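Local coordinates for protein type C neurotoxin (Clostridium botulinum, PDB 3PME) that probably binds gangliosides and phospholipid on nerve-cell membranes, as the receptor-binding domain of a botulinum neurotoxin of the C/D mosaic serotype, at residues Asn221-Tyr226 against Ile345-Ser350; Cys355-Ser360 against Ser400-Phe405; Met367-Ile372 against Thr385-Thr390. All blocks are in the same frame, centred on the assembly; numbering follows the deposited sequence.

Interaction 1 (Asn221-Tyr226 against Ile345-Ser350); sequences NVIKDY and IKNIVS
Asn347 sets its CG anti to the carbonyl carbon (chi1 -80°), Ile223 does the same with CG1 (chi1 -52°), and the two side chains slide past each other in opposite directions. CD1 of Ile223 ends against the amide, 3.4 Å from OD1 of Asn347. CG2 of Ile223, anti to the backbone N, meets CD1 of Ile345 at 3.9 Å; these side chains cross obliquely, and CG1 of Ile345 is itself anti to N. Both ends of the Asn347 amide are used. ND2 of Asn347 has its stronger partner in O of Arg220; its bond to O of Val222 is straight but weak, 3.3 Å. OD1 of Asn347 accepts a hydrogen bond from a water 2.7 Å away, which in turn accepts from N of Lys224. Lys224 curls back so that its NZ reaches O of Val222 at 2.8 Å, in the carbonyl plane on a lone pair, and NZ also bonds the carbonyls of Ile218 and Leu219. The Val222 carbonyl thus serves an ammonium and an amide, and the positive charge may polarise it. The arrangement is a side-chain amide tying an irregular loop, which follows helix 207-218, to strand 343-347 in the C-terminal beta-trefoil domain.

Interaction 2 (Cys355-Ser360 against Ser400-Phe405); sequences CSQIFS and SSFWKF
The indole of Trp403 carries CD1 of Ile358 over one face, 4.1 Å from the centroid of the five-membered ring, a CH-pi contact in which the two side chains cross at about a right angle. At the indole edge, in plane, a water accepts a weak bond from NE1, whose stronger partner is the carbonyl of Leu368. The same water accepts from N of Ile358 and donates to O of Ser401. The Phe405 ring is met at its edge: OG of Ser356 lies in its plane, 3.6 Å from CE2, and CD1 of Ile358 touches CZ. At the edge of Phe402 sits NE2 of Gln357, the amide turned 67° from the ring. NE2 of Gln357 has its stronger partner in the carbonyl of Leu396; it also gives a hydrogen bond of 3.0 Å to OG of Ser401, which lies 5° out of the Gln357 amide plane and is itself hydrogen-bonded to O of Ser398. SG of Cys355 stands obliquely to the Phe402 ring and 3.3 Å from CE of Lys404. Ser356 and Trp403 form a single antiparallel hydrogen-bonded pair: N of Ser356 to O of Trp403 at 2.9 Å and N of Trp403 to O of Ser356 at 2.8 Å. Where strand 403-406 meets strand 356-360 of the trefoil at 108°, one indole face and two phenyl edges are packed, while carbonyls, a hydroxyl and a water satisfy the buried polar groups.

Interaction 3 (Met367-Ile372 against Thr385-Thr390); sequences MLLADI and TPVAVT
Leu369 leaves its strand of the C-terminal trefoil domain with CG in the crowded position between the backbone N and the carbonyl carbon (chi1 56°), which swings its tip across to the neighbouring strand. CB starts the chain on the side of the sheet shared with Met367, Val387 and Val389. From there CG of Leu369 comes to 4.0 Å from CG1 of Val389. The chain then forks. CD1 of Leu369 turns to Val387 and meets its CG2 at 3.5 Å, the two side chains crossing obliquely. CD2 of Leu369 lies 3.7 Å from CG2 of Val389, those two side chains crossing at about a right angle. One leucine therefore wedges its two methyls against two valines two residues apart, on the same side of the sheet, both of which also touch Val326 of the next strand. On the side with Leu368, Ala370, Pro386 and Ala388, CD2 of Leu368 rests on CB of Ala388 at 3.6 Å.

Six backbone hydrogen bonds hold the strands through the pairs Met367-Val389, Leu369-Val387 and Asp371-Thr385. Those of the central pair, both 2.9 Å between N and O of Leu369 and Val387, point nearly along the C=O axes. The bond from N of Asp371 to O of Thr385 is longer, 3.2 Å, with the donor above the carbonyl plane. Pro386 falls in a non-hydrogen-bonded pair with Ala370, where an N-H toward this strand is not needed; its CA contacts O of Leu369, as other CA atoms here do. Strands 366-373 and 383-389, at 143° and linked by residues 374-382, form a twisted antiparallel beta hairpin.

Overall arrangement
All three contacts lie in the C-terminal receptor-binding region, of the trefoil clan, and all reach one antiparallel sheet. Centres of interactions 1 and 2 are about 9 Å apart, those of 2 and 3 about 10 Å, and those of 1 and 3 about 18 Å, so interaction 2 bridges the other two. Strands 343-347, 356-360, 366-373 and 383-389 pair in succession, with probable hydrogen bonds from Gln357 N to Lys346 O and from Leu368 N to Ile358 O. Along the chain interaction 1 closes before interaction 2 opens, and the hairpin of interaction 3 is nested inside the loop that interaction 2 closes. The contacts join loop 221-226 and strand 403-406 to the four successive strands of the trefoil sheet.

Interaction 1 (Asn221-Tyr226 against Ile345-Ser350)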
ATOM      1  N   ASN A 221       9.064  -9.252  -2.670  1.00 21.50           N
ATOM      2  CA  ASN A 221       8.734 -10.638  -2.308  1.00 21.75           C
ATOM      3  C   ASN A 221       7.363 -10.788  -1.698  1.00 23.31           C
ATOM      4  O   ASN A 221       6.829 -11.900  -1.634  1.00 24.24           O
ATOM      5  CB  ASN A 221       9.719 -11.198  -1.288  1.00 22.63           C
ATOM      6  CG  ASN A 221      11.070 -11.485  -1.883  1.00 25.17           C
ATOM      7  OD1 ASN A 221      11.230 -11.491  -3.098  1.00 26.16           O
ATOM      8  ND2 ASN A 221      12.051 -11.732  -1.027  1.00 27.22           N
ATOM      9  N   VAL A 222       6.820  -9.683  -1.208  1.00 24.65           N
ATOM     10  CA  VAL A 222       5.654  -9.734  -0.337  1.00 21.04           C
ATOM     11  C   VAL A 222       4.425  -9.267  -1.096  1.00 19.84           C
ATOM     12  O   VAL A 222       4.418  -8.177  -1.663  1.00 19.57           O
ATOM     13  CB  VAL A 222       5.865  -8.854   0.921  1.00 21.70           C
ATOM     14  CG1 VAL A 222       4.646  -8.910   1.826  1.00 25.32           C
ATOM     15  CG2 VAL A 222       7.130  -9.300   1.685  1.00 22.18           C
ATOM     16  N   ILE A 223       3.388 -10.100  -1.142  1.00 20.02           N
ATOM     17  CA  ILE A 223       2.147  -9.659  -1.760  1.00 17.21           C
ATOM     18  C   ILE A 223       1.538  -8.609  -0.847  1.00 18.55           C
ATOM     19  O   ILE A 223       1.683  -8.693   0.369  1.00 18.53           O
ATOM     20  CB  ILE A 223       1.143 -10.820  -1.931  1.00 16.48           C
ATOM     21  CG1 ILE A 223       1.801 -12.008  -2.636  1.00 20.46           C
ATOM     22  CG2 ILE A 223      -0.086 -10.344  -2.689  1.00 18.90           C
ATOM     23  CD1 ILE A 223       2.207 -11.749  -4.078  1.00 20.68           C
ATOM     24  N   LYS A 224       0.864  -7.614  -1.420  1.00 17.73           N
ATOM     25  CA  LYS A 224       0.294  -6.545  -0.603  1.00 17.04           C
ATOM     26  C   LYS A 224      -1.226  -6.560  -0.559  1.00 17.17           C
ATOM     27  O   LYS A 224      -1.886  -7.020  -1.492  1.00 18.15           O
ATOM     28  CB  LYS A 224       0.736  -5.179  -1.135  1.00 16.19           C
ATOM     29  CG  LYS A 224       2.235  -5.047  -1.312  1.00 19.21           C
ATOM     30  CD  LYS A 224       2.992  -5.352  -0.031  1.00 18.24           C
ATOM     31  CE  LYS A 224       4.451  -4.885  -0.164  1.00 21.93           C
ATOM     32  NZ  LYS A 224       5.114  -5.503  -1.360  1.00 21.40           N
ATOM     33  N   ASP A 225      -1.784  -6.056   0.535  1.00 16.13           N
ATOM     34  CA  ASP A 225      -3.219  -5.777   0.560  1.00 16.82           C
ATOM     35  C   ASP A 225      -3.504  -4.440  -0.133  1.00 17.05           C
ATOM     36  O   ASP A 225      -2.589  -3.775  -0.654  1.00 17.35           O
ATOM     37  CB  ASP A 225      -3.822  -5.879   1.985  1.00 16.01           C
ATOM     38  CG  ASP A 225      -3.400  -4.740   2.919  1.00 18.53           C
ATOM     39  OD1 ASP A 225      -2.867  -3.701   2.463  1.00 16.36           O
ATOM     40  OD2 ASP A 225      -3.623  -4.876   4.141  1.00 18.46           O
ATOM     41  N   TYR A 226      -4.773  -4.054  -0.148  1.00 16.09           N
ATOM     42  CA  TYR A 226      -5.257  -2.872  -0.849  1.00 18.35           C
ATOM     43  C   TYR A 226      -4.525  -1.611  -0.409  1.00 17.40           C
ATOM     44  O   TYR A 226      -4.311  -0.695  -1.213  1.00 18.93           O
ATOM     45  CB  TYR A 226      -6.754  -2.745  -0.559  1.00 17.54           C
ATOM     46  CG  TYR A 226      -7.450  -1.581  -1.210  1.00 17.66           C
ATOM     47  CD1 TYR A 226      -7.834  -1.637  -2.544  1.00 21.89           C
ATOM     48  CD2 TYR A 226      -7.738  -0.432  -0.485  1.00 18.62           C
ATOM     49  CE1 TYR A 226      -8.473  -0.568  -3.149  1.00 25.02           C
ATOM     50  CE2 TYR A 226      -8.396   0.625  -1.072  1.00 20.21           C
ATOM     51  CZ  TYR A 226      -8.751   0.558  -2.405  1.00 23.48           C
ATOM     52  OH  TYR A 226      -9.384   1.627  -2.996  1.00 27.43           O
ATOM     53  N   ILE A 345      -0.166 -17.286  -6.155  1.00 19.53           N
ATOM     54  CA  ILE A 345      -0.365 -15.839  -6.196  1.00 18.40           C
ATOM     55  C   ILE A 345       0.949 -15.112  -6.468  1.00 22.82           C
ATOM     56  O   ILE A 345       1.987 -15.415  -5.871  1.00 22.61           O
ATOM     57  CB  ILE A 345      -1.036 -15.352  -4.897  1.00 18.50           C
ATOM     58  CG1 ILE A 345      -1.365 -13.861  -4.982  1.00 19.03           C
ATOM     59  CG2 ILE A 345      -0.173 -15.682  -3.681  1.00 20.79           C
ATOM     60  CD1 ILE A 345      -2.258 -13.373  -3.837  1.00 20.23           C
ATOM     61  N   LYS A 346       0.904 -14.164  -7.394  1.00 19.23           N
ATOM     62  CA  LYS A 346       2.122 -13.496  -7.834  1.00 19.68           C
ATOM     63  C   LYS A 346       1.952 -11.995  -7.972  1.00 20.98           C
ATOM     64  O   LYS A 346       0.887 -11.499  -8.330  1.00 21.70           O
ATOM     65  CB  LYS A 346       2.599 -14.084  -9.163  1.00 21.30           C
ATOM     66  CG  LYS A 346       3.067 -15.527  -9.055  1.00 26.00           C
ATOM     67  CD  LYS A 346       3.728 -16.007 -10.339  1.00 33.55           C
ATOM     68  CE  LYS A 346       4.307 -17.404 -10.165  1.00 38.82           C
ATOM     69  NZ  LYS A 346       5.141 -17.819 -11.337  1.00 43.38           N
ATOM     70  N   ASN A 347       3.017 -11.262  -7.686  1.00 24.09           N
ATOM     71  CA  ASN A 347       3.015  -9.851  -7.983  1.00 25.67           C
ATOM     72  C   ASN A 347       3.117  -9.675  -9.498  1.00 25.13           C
ATOM     73  O   ASN A 347       3.603 -10.557 -10.218  1.00 27.73           O
ATOM     74  CB  ASN A 347       4.141  -9.133  -7.227  1.00 29.14           C
ATOM     75  CG  ASN A 347       3.776  -8.843  -5.770  1.00 26.18           C
ATOM     76  OD1 ASN A 347       2.600  -8.655  -5.431  1.00 28.28           O
ATOM     77  ND2 ASN A 347       4.783  -8.796  -4.905  1.00 28.73           N
ATOM     78  N   ILE A 348       2.610  -8.553  -9.981  1.00 29.69           N
ATOM     79  CA  ILE A 348       2.544  -8.293 -11.409  1.00 30.45           C
ATOM     80  C   ILE A 348       3.911  -7.873 -11.921  1.00 37.21           C
ATOM     81  O   ILE A 348       4.461  -6.870 -11.474  1.00 38.58           O
ATOM     82  CB  ILE A 348       1.468  -7.239 -11.707  1.00 29.49           C
ATOM     83  CG1 ILE A 348       0.095  -7.827 -11.342  1.00 29.67           C
ATOM     84  CG2 ILE A 348       1.514  -6.810 -13.165  1.00 34.11           C
ATOM     85  CD1 ILE A 348      -1.000  -6.809 -11.255  1.00 33.89           C
ATOM     86  N   VAL A 349       4.462  -8.664 -12.841  1.00 39.51           N
ATOM     87  CA  VAL A 349       5.834  -8.459 -13.300  1.00 42.27           C
ATOM     88  C   VAL A 349       6.078  -6.989 -13.648  1.00 44.18           C
ATOM     89  O   VAL A 349       5.450  -6.438 -14.555  1.00 44.09           O
ATOM     90  CB  VAL A 349       6.211  -9.400 -14.478  1.00 42.81           C
ATOM     91  CG1 VAL A 349       5.389  -9.086 -15.723  1.00 44.44           C
ATOM     92  CG2 VAL A 349       7.705  -9.317 -14.774  1.00 48.34           C
ATOM     93  N   SER A 350       6.977  -6.363 -12.894  1.00 49.58           N
ATOM     94  CA  SER A 350       7.239  -4.928 -12.992  1.00 48.31           C
ATOM     95  C   SER A 350       6.139  -4.117 -12.305  1.00 51.32           C
ATOM     96  O   SER A 350       6.235  -3.802 -11.117  1.00 52.80           O
ATOM     97  CB  SER A 350       7.406  -4.485 -14.450  1.00 50.20           C
ATOM     98  OG  SER A 350       8.457  -5.193 -15.088  1.00 50.07           O
TER
HETATM   99  O   HOH W   1       0.948  -6.919  -4.238  1.00 24.94           O

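Interaction 2 (Cys355-Ser360 against Ser400-Phe405)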
ATOM      1  N   CYS A 355      -1.601  -4.813  -6.469  1.00 23.17           N
ATOM      2  CA  CYS A 355      -2.459  -5.779  -7.155  1.00 22.42           C
ATOM      3  C   CYS A 355      -1.664  -7.065  -7.256  1.00 22.05           C
ATOM      4  O   CYS A 355      -0.430  -7.042  -7.195  1.00 22.45           O
ATOM      5  CB  CYS A 355      -2.745  -5.311  -8.588  1.00 30.27           C
ATOM      6  SG  CYS A 355      -3.775  -3.855  -8.743  1.00 32.41           S
ATOM      7  N   SER A 356      -2.355  -8.183  -7.437  1.00 19.42           N
ATOM      8  CA  SER A 356      -1.683  -9.436  -7.740  1.00 20.00           C
ATOM      9  C   SER A 356      -2.453 -10.223  -8.801  1.00 16.35           C
ATOM     10  O   SER A 356      -3.612  -9.924  -9.101  1.00 18.39           O
ATOM     11  CB  SER A 356      -1.494 -10.279  -6.470  1.00 22.13           C
ATOM     12  OG  SER A 356      -2.717 -10.399  -5.763  1.00 26.58           O
ATOM     13  N   GLN A 357      -1.777 -11.197  -9.394  1.00 17.04           N
ATOM     14  CA  GLN A 357      -2.431 -12.163 -10.281  1.00 18.28           C
ATOM     15  C   GLN A 357      -2.485 -13.538  -9.624  1.00 17.98           C
ATOM     16  O   GLN A 357      -1.633 -13.883  -8.806  1.00 18.74           O
ATOM     17  CB  GLN A 357      -1.718 -12.204 -11.636  1.00 19.32           C
ATOM     18  CG  GLN A 357      -1.890 -10.896 -12.400  1.00 21.42           C
ATOM     19  CD  GLN A 357      -0.984 -10.765 -13.612  1.00 23.73           C
ATOM     20  OE1 GLN A 357       0.202 -11.096 -13.567  1.00 22.94           O
ATOM     21  NE2 GLN A 357      -1.548 -10.254 -14.706  1.00 22.35           N
ATOM     22  N   ILE A 358      -3.495 -14.313  -9.980  1.00 16.95           N
ATOM     23  CA  ILE A 358      -3.742 -15.591  -9.324  1.00 17.96           C
ATOM     24  C   ILE A 358      -3.850 -16.642 -10.411  1.00 19.36           C
ATOM     25  O   ILE A 358      -4.553 -16.445 -11.406  1.00 18.73           O
ATOM     26  CB  ILE A 358      -5.035 -15.547  -8.502  1.00 17.68           C
ATOM     27  CG1 ILE A 358      -4.937 -14.480  -7.407  1.00 19.93           C
ATOM     28  CG2 ILE A 358      -5.311 -16.914  -7.877  1.00 17.93           C
ATOM     29  CD1 ILE A 358      -6.278 -14.086  -6.833  1.00 20.49           C
ATOM     30  N   PHE A 359      -3.121 -17.739 -10.227  1.00 19.49           N
ATOM     31  CA  PHE A 359      -3.000 -18.774 -11.245  1.00 18.26           C
ATOM     32  C   PHE A 359      -3.337 -20.121 -10.669  1.00 20.24           C
ATOM     33  O   PHE A 359      -3.276 -20.323  -9.460  1.00 21.34           O
ATOM     34  CB  PHE A 359      -1.565 -18.823 -11.777  1.00 18.77           C
ATOM     35  CG  PHE A 359      -1.101 -17.527 -12.365  1.00 19.11           C
ATOM     36  CD1 PHE A 359      -1.343 -17.232 -13.697  1.00 22.58           C
ATOM     37  CD2 PHE A 359      -0.449 -16.590 -11.581  1.00 20.34           C
ATOM     38  CE1 PHE A 359      -0.920 -16.025 -14.250  1.00 22.18           C
ATOM     39  CE2 PHE A 359      -0.037 -15.376 -12.123  1.00 20.50           C
ATOM     40  CZ  PHE A 359      -0.277 -15.097 -13.457  1.00 22.48           C
ATOM     41  N   SER A 360      -3.691 -21.044 -11.552  1.00 18.47           N
ATOM     42  CA  SER A 360      -3.837 -22.444 -11.173  1.00 18.02           C
ATOM     43  C   SER A 360      -3.108 -23.300 -12.194  1.00 20.04           C
ATOM     44  O   SER A 360      -3.110 -22.991 -13.390  1.00 20.59           O
ATOM     45  CB  SER A 360      -5.314 -22.834 -11.138  1.00 20.12           C
ATOM     46  OG  SER A 360      -5.455 -24.243 -11.093  1.00 23.94           O
ATOM     47  N   SER A 400      -8.410  -6.643 -15.917  1.00 20.63           N
ATOM     48  CA  SER A 400      -9.342  -7.707 -15.564  1.00 20.81           C
ATOM     49  C   SER A 400      -8.656  -8.884 -14.858  1.00 20.14           C
ATOM     50  O   SER A 400      -9.333  -9.707 -14.231  1.00 18.66           O
ATOM     51  CB  SER A 400     -10.119  -8.200 -16.791  1.00 23.87           C
ATOM     52  OG  SER A 400      -9.307  -8.997 -17.632  1.00 21.74           O
ATOM     53  N   SER A 401      -7.326  -8.975 -14.969  1.00 18.33           N
ATOM     54  CA  SER A 401      -6.562 -10.035 -14.296  1.00 17.59           C
ATOM     55  C   SER A 401      -5.963  -9.605 -12.965  1.00 17.62           C
ATOM     56  O   SER A 401      -5.274 -10.397 -12.304  1.00 18.21           O
ATOM     57  CB  SER A 401      -5.431 -10.541 -15.187  1.00 19.36           C
ATOM     58  OG  SER A 401      -4.383  -9.572 -15.226  1.00 20.12           O
ATOM     59  N   PHE A 402      -6.188  -8.351 -12.581  1.00 18.98           N
ATOM     60  CA  PHE A 402      -5.602  -7.813 -11.359  1.00 20.38           C
ATOM     61  C   PHE A 402      -6.566  -7.956 -10.187  1.00 17.87           C
ATOM     62  O   PHE A 402      -7.721  -7.556 -10.289  1.00 19.95           O
ATOM     63  CB  PHE A 402      -5.237  -6.332 -11.523  1.00 19.56           C
ATOM     64  CG  PHE A 402      -4.190  -6.051 -12.585  1.00 22.94           C
ATOM     65  CD1 PHE A 402      -3.527  -7.077 -13.247  1.00 22.29           C
ATOM     66  CD2 PHE A 402      -3.871  -4.738 -12.903  1.00 23.03           C
ATOM     67  CE1 PHE A 402      -2.571  -6.795 -14.220  1.00 23.88           C
ATOM     68  CE2 PHE A 402      -2.912  -4.446 -13.871  1.00 24.49           C
ATOM     69  CZ  PHE A 402      -2.266  -5.471 -14.525  1.00 23.17           C
ATOM     70  N   TRP A 403      -6.068  -8.502  -9.076  1.00 17.35           N
ATOM     71  CA  TRP A 403      -6.879  -8.683  -7.866  1.00 16.67           C
ATOM     72  C   TRP A 403      -6.319  -7.910  -6.686  1.00 16.73           C
ATOM     73  O   TRP A 403      -5.102  -7.783  -6.535  1.00 20.24           O
ATOM     74  CB  TRP A 403      -6.969 -10.173  -7.505  1.00 18.96           C
ATOM     75  CG  TRP A 403      -7.550 -10.963  -8.625  1.00 17.34           C
ATOM     76  CD1 TRP A 403      -6.874 -11.523  -9.666  1.00 17.39           C
ATOM     77  CD2 TRP A 403      -8.937 -11.217  -8.860  1.00 18.18           C
ATOM     78  NE1 TRP A 403      -7.754 -12.128 -10.532  1.00 19.08           N
ATOM     79  CE2 TRP A 403      -9.028 -11.964 -10.055  1.00 18.53           C
ATOM     80  CE3 TRP A 403     -10.109 -10.899  -8.170  1.00 19.66           C
ATOM     81  CZ2 TRP A 403     -10.246 -12.386 -10.577  1.00 20.29           C
ATOM     82  CZ3 TRP A 403     -11.329 -11.339  -8.692  1.00 19.44           C
ATOM     83  CH2 TRP A 403     -11.380 -12.062  -9.881  1.00 19.50           C
ATOM     84  N   LYS A 404      -7.219  -7.405  -5.848  1.00 17.80           N
ATOM     85  CA  LYS A 404      -6.819  -6.700  -4.633  1.00 18.68           C
ATOM     86  C   LYS A 404      -7.570  -7.288  -3.452  1.00 18.65           C
ATOM     87  O   LYS A 404      -8.609  -7.941  -3.622  1.00 18.58           O
ATOM     88  CB  LYS A 404      -7.082  -5.197  -4.738  1.00 19.07           C
ATOM     89  CG  LYS A 404      -6.258  -4.489  -5.803  1.00 24.11           C
ATOM     90  CD  LYS A 404      -6.550  -2.996  -5.750  1.00 27.57           C
ATOM     91  CE  LYS A 404      -5.568  -2.200  -6.586  1.00 33.15           C
ATOM     92  NZ  LYS A 404      -5.735  -0.742  -6.365  1.00 28.76           N
ATOM     93  N   PHE A 405      -7.020  -7.067  -2.266  1.00 17.15           N
ATOM     94  CA  PHE A 405      -7.536  -7.675  -1.049  1.00 16.66           C
ATOM     95  C   PHE A 405      -7.698  -6.595   0.005  1.00 17.58           C
ATOM     96  O   PHE A 405      -6.710  -6.048   0.522  1.00 17.84           O
ATOM     97  CB  PHE A 405      -6.586  -8.776  -0.583  1.00 16.61           C
ATOM     98  CG  PHE A 405      -6.482  -9.919  -1.554  1.00 17.96           C
ATOM     99  CD1 PHE A 405      -7.364 -10.978  -1.481  1.00 19.00           C
ATOM    100  CD2 PHE A 405      -5.514  -9.921  -2.552  1.00 22.51           C
ATOM    101  CE1 PHE A 405      -7.290 -12.032  -2.388  1.00 21.49           C
ATOM    102  CE2 PHE A 405      -5.436 -10.966  -3.462  1.00 19.41           C
ATOM    103  CZ  PHE A 405      -6.322 -12.029  -3.372  1.00 19.58           C
TER
HETATM  104  O   HOH W   2      -5.031 -13.074 -12.064  1.00 19.03           O

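Interaction 3 (Met367-Ile372 against Thr385-Thr390)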
ATOM      1  N   MET A 367      -5.433 -18.597 -15.413  1.00 20.94           N
ATOM      2  CA  MET A 367      -5.265 -17.366 -14.659  1.00 19.33           C
ATOM      3  C   MET A 367      -6.648 -16.873 -14.302  1.00 19.75           C
ATOM      4  O   MET A 367      -7.566 -16.958 -15.115  1.00 20.12           O
ATOM      5  CB  MET A 367      -4.550 -16.296 -15.493  1.00 21.72           C
ATOM      6  CG  MET A 367      -4.308 -15.009 -14.707  1.00 21.21           C
ATOM      7  SD  MET A 367      -3.383 -13.734 -15.580  1.00 25.82           S
ATOM      8  CE  MET A 367      -4.490 -13.410 -16.914  1.00 27.05           C
ATOM      9  N   LEU A 368      -6.823 -16.351 -13.095  1.00 17.42           N
ATOM     10  CA  LEU A 368      -8.126 -15.813 -12.729  1.00 19.14           C
ATOM     11  C   LEU A 368      -8.338 -14.421 -13.313  1.00 18.00           C
ATOM     12  O   LEU A 368      -7.442 -13.560 -13.268  1.00 19.09           O
ATOM     13  CB  LEU A 368      -8.301 -15.759 -11.215  1.00 20.04           C
ATOM     14  CG  LEU A 368      -8.153 -17.072 -10.458  1.00 21.21           C
ATOM     15  CD1 LEU A 368      -8.618 -16.885  -9.015  1.00 20.49           C
ATOM     16  CD2 LEU A 368      -8.956 -18.152 -11.143  1.00 22.50           C
ATOM     17  N   LEU A 369      -9.520 -14.200 -13.873  1.00 18.85           N
ATOM     18  CA  LEU A 369      -9.914 -12.847 -14.245  1.00 20.35           C
ATOM     19  C   LEU A 369     -11.398 -12.629 -13.976  1.00 19.63           C
ATOM     20  O   LEU A 369     -12.111 -13.564 -13.600  1.00 18.09           O
ATOM     21  CB  LEU A 369      -9.532 -12.529 -15.696  1.00 24.04           C
ATOM     22  CG  LEU A 369     -10.048 -13.441 -16.803  1.00 22.95           C
ATOM     23  CD1 LEU A 369     -11.509 -13.168 -17.116  1.00 24.84           C
ATOM     24  CD2 LEU A 369      -9.220 -13.237 -18.061  1.00 23.55           C
ATOM     25  N   ALA A 370     -11.862 -11.396 -14.133  1.00 17.52           N
ATOM     26  CA  ALA A 370     -13.283 -11.116 -13.969  1.00 17.95           C
ATOM     27  C   ALA A 370     -13.812 -10.403 -15.204  1.00 19.80           C
ATOM     28  O   ALA A 370     -13.164  -9.511 -15.742  1.00 20.77           O
ATOM     29  CB  ALA A 370     -13.535 -10.279 -12.718  1.00 21.99           C
ATOM     30  N   ASP A 371     -15.004 -10.789 -15.636  1.00 18.48           N
ATOM     31  CA  ASP A 371     -15.625 -10.180 -16.811  1.00 20.16           C
ATOM     32  C   ASP A 371     -17.093 -10.573 -16.793  1.00 21.71           C
ATOM     33  O   ASP A 371     -17.520 -11.382 -15.955  1.00 20.72           O
ATOM     34  CB  ASP A 371     -14.943 -10.687 -18.097  1.00 19.38           C
ATOM     35  CG  ASP A 371     -15.227  -9.811 -19.339  1.00 23.81           C
ATOM     36  OD1 ASP A 371     -15.990  -8.821 -19.269  1.00 23.37           O
ATOM     37  OD2 ASP A 371     -14.665 -10.142 -20.405  1.00 24.12           O
ATOM     38  N   ILE A 372     -17.860 -10.006 -17.720  1.00 21.17           N
ATOM     39  CA  ILE A 372     -19.261 -10.358 -17.897  1.00 20.35           C
ATOM     40  C   ILE A 372     -19.334 -11.602 -18.778  1.00 21.74           C
ATOM     41  O   ILE A 372     -18.968 -11.577 -19.953  1.00 24.07           O
ATOM     42  CB  ILE A 372     -20.043  -9.180 -18.535  1.00 22.42           C
ATOM     43  CG1 ILE A 372     -19.994  -7.968 -17.603  1.00 23.81           C
ATOM     44  CG2 ILE A 372     -21.476  -9.573 -18.835  1.00 25.28           C
ATOM     45  CD1 ILE A 372     -20.432  -6.662 -18.258  1.00 27.27           C
ATOM     46  N   THR A 385     -18.456 -12.235 -13.362  1.00 18.18           N
ATOM     47  CA  THR A 385     -18.040 -13.562 -12.904  1.00 19.23           C
ATOM     48  C   THR A 385     -16.526 -13.636 -12.760  1.00 19.38           C
ATOM     49  O   THR A 385     -15.796 -13.233 -13.670  1.00 19.02           O
ATOM     50  CB  THR A 385     -18.473 -14.650 -13.914  1.00 19.13           C
ATOM     51  OG1 THR A 385     -19.860 -14.477 -14.253  1.00 19.67           O
ATOM     52  CG2 THR A 385     -18.240 -16.055 -13.341  1.00 18.30           C
ATOM     53  N   PRO A 386     -16.041 -14.141 -11.612  1.00 18.22           N
ATOM     54  CA  PRO A 386     -14.629 -14.513 -11.519  1.00 19.67           C
ATOM     55  C   PRO A 386     -14.465 -15.891 -12.159  1.00 19.59           C
ATOM     56  O   PRO A 386     -15.217 -16.817 -11.826  1.00 19.60           O
ATOM     57  CB  PRO A 386     -14.389 -14.589 -10.009  1.00 17.95           C
ATOM     58  CG  PRO A 386     -15.726 -15.081  -9.458  1.00 17.59           C
ATOM     59  CD  PRO A 386     -16.794 -14.501 -10.397  1.00 18.08           C
ATOM     60  N   VAL A 387     -13.514 -16.012 -13.083  1.00 18.05           N
ATOM     61  CA  VAL A 387     -13.313 -17.251 -13.831  1.00 18.37           C
ATOM     62  C   VAL A 387     -11.834 -17.576 -13.927  1.00 17.94           C
ATOM     63  O   VAL A 387     -10.993 -16.689 -13.805  1.00 20.23           O
ATOM     64  CB  VAL A 387     -13.895 -17.170 -15.280  1.00 16.90           C
ATOM     65  CG1 VAL A 387     -15.420 -17.118 -15.255  1.00 17.95           C
ATOM     66  CG2 VAL A 387     -13.312 -15.978 -16.039  1.00 19.94           C
ATOM     67  N   ALA A 388     -11.525 -18.849 -14.156  1.00 18.03           N
ATOM     68  CA  ALA A 388     -10.172 -19.276 -14.481  1.00 17.97           C
ATOM     69  C   ALA A 388     -10.109 -19.528 -15.985  1.00 19.69           C
ATOM     70  O   ALA A 388     -10.915 -20.298 -16.519  1.00 20.50           O
ATOM     71  CB  ALA A 388      -9.830 -20.551 -13.709  1.00 19.77           C
ATOM     72  N   VAL A 389      -9.186 -18.865 -16.679  1.00 19.34           N
ATOM     73  CA  VAL A 389      -9.088 -19.041 -18.132  1.00 20.52           C
ATOM     74  C   VAL A 389      -7.731 -19.573 -18.585  1.00 21.80           C
ATOM     75  O   VAL A 389      -6.688 -19.252 -18.007  1.00 22.27           O
ATOM     76  CB  VAL A 389      -9.398 -17.732 -18.909  1.00 21.29           C
ATOM     77  CG1 VAL A 389     -10.668 -17.099 -18.383  1.00 22.04           C
ATOM     78  CG2 VAL A 389      -8.247 -16.747 -18.812  1.00 22.96           C
ATOM     79  N   THR A 390      -7.739 -20.374 -19.647  1.00 21.67           N
ATOM     80  CA  THR A 390      -6.485 -20.831 -20.238  1.00 22.54           C
ATOM     81  C   THR A 390      -6.027 -19.878 -21.338  1.00 25.41           C
ATOM     82  O   THR A 390      -6.757 -18.959 -21.721  1.00 25.43           O
ATOM     83  CB  THR A 390      -6.615 -22.242 -20.853  1.00 23.82           C
ATOM     84  OG1 THR A 390      -7.500 -22.189 -21.980  1.00 24.26           O
ATOM     85  CG2 THR A 390      -7.136 -23.247 -19.828  1.00 24.06           C
TER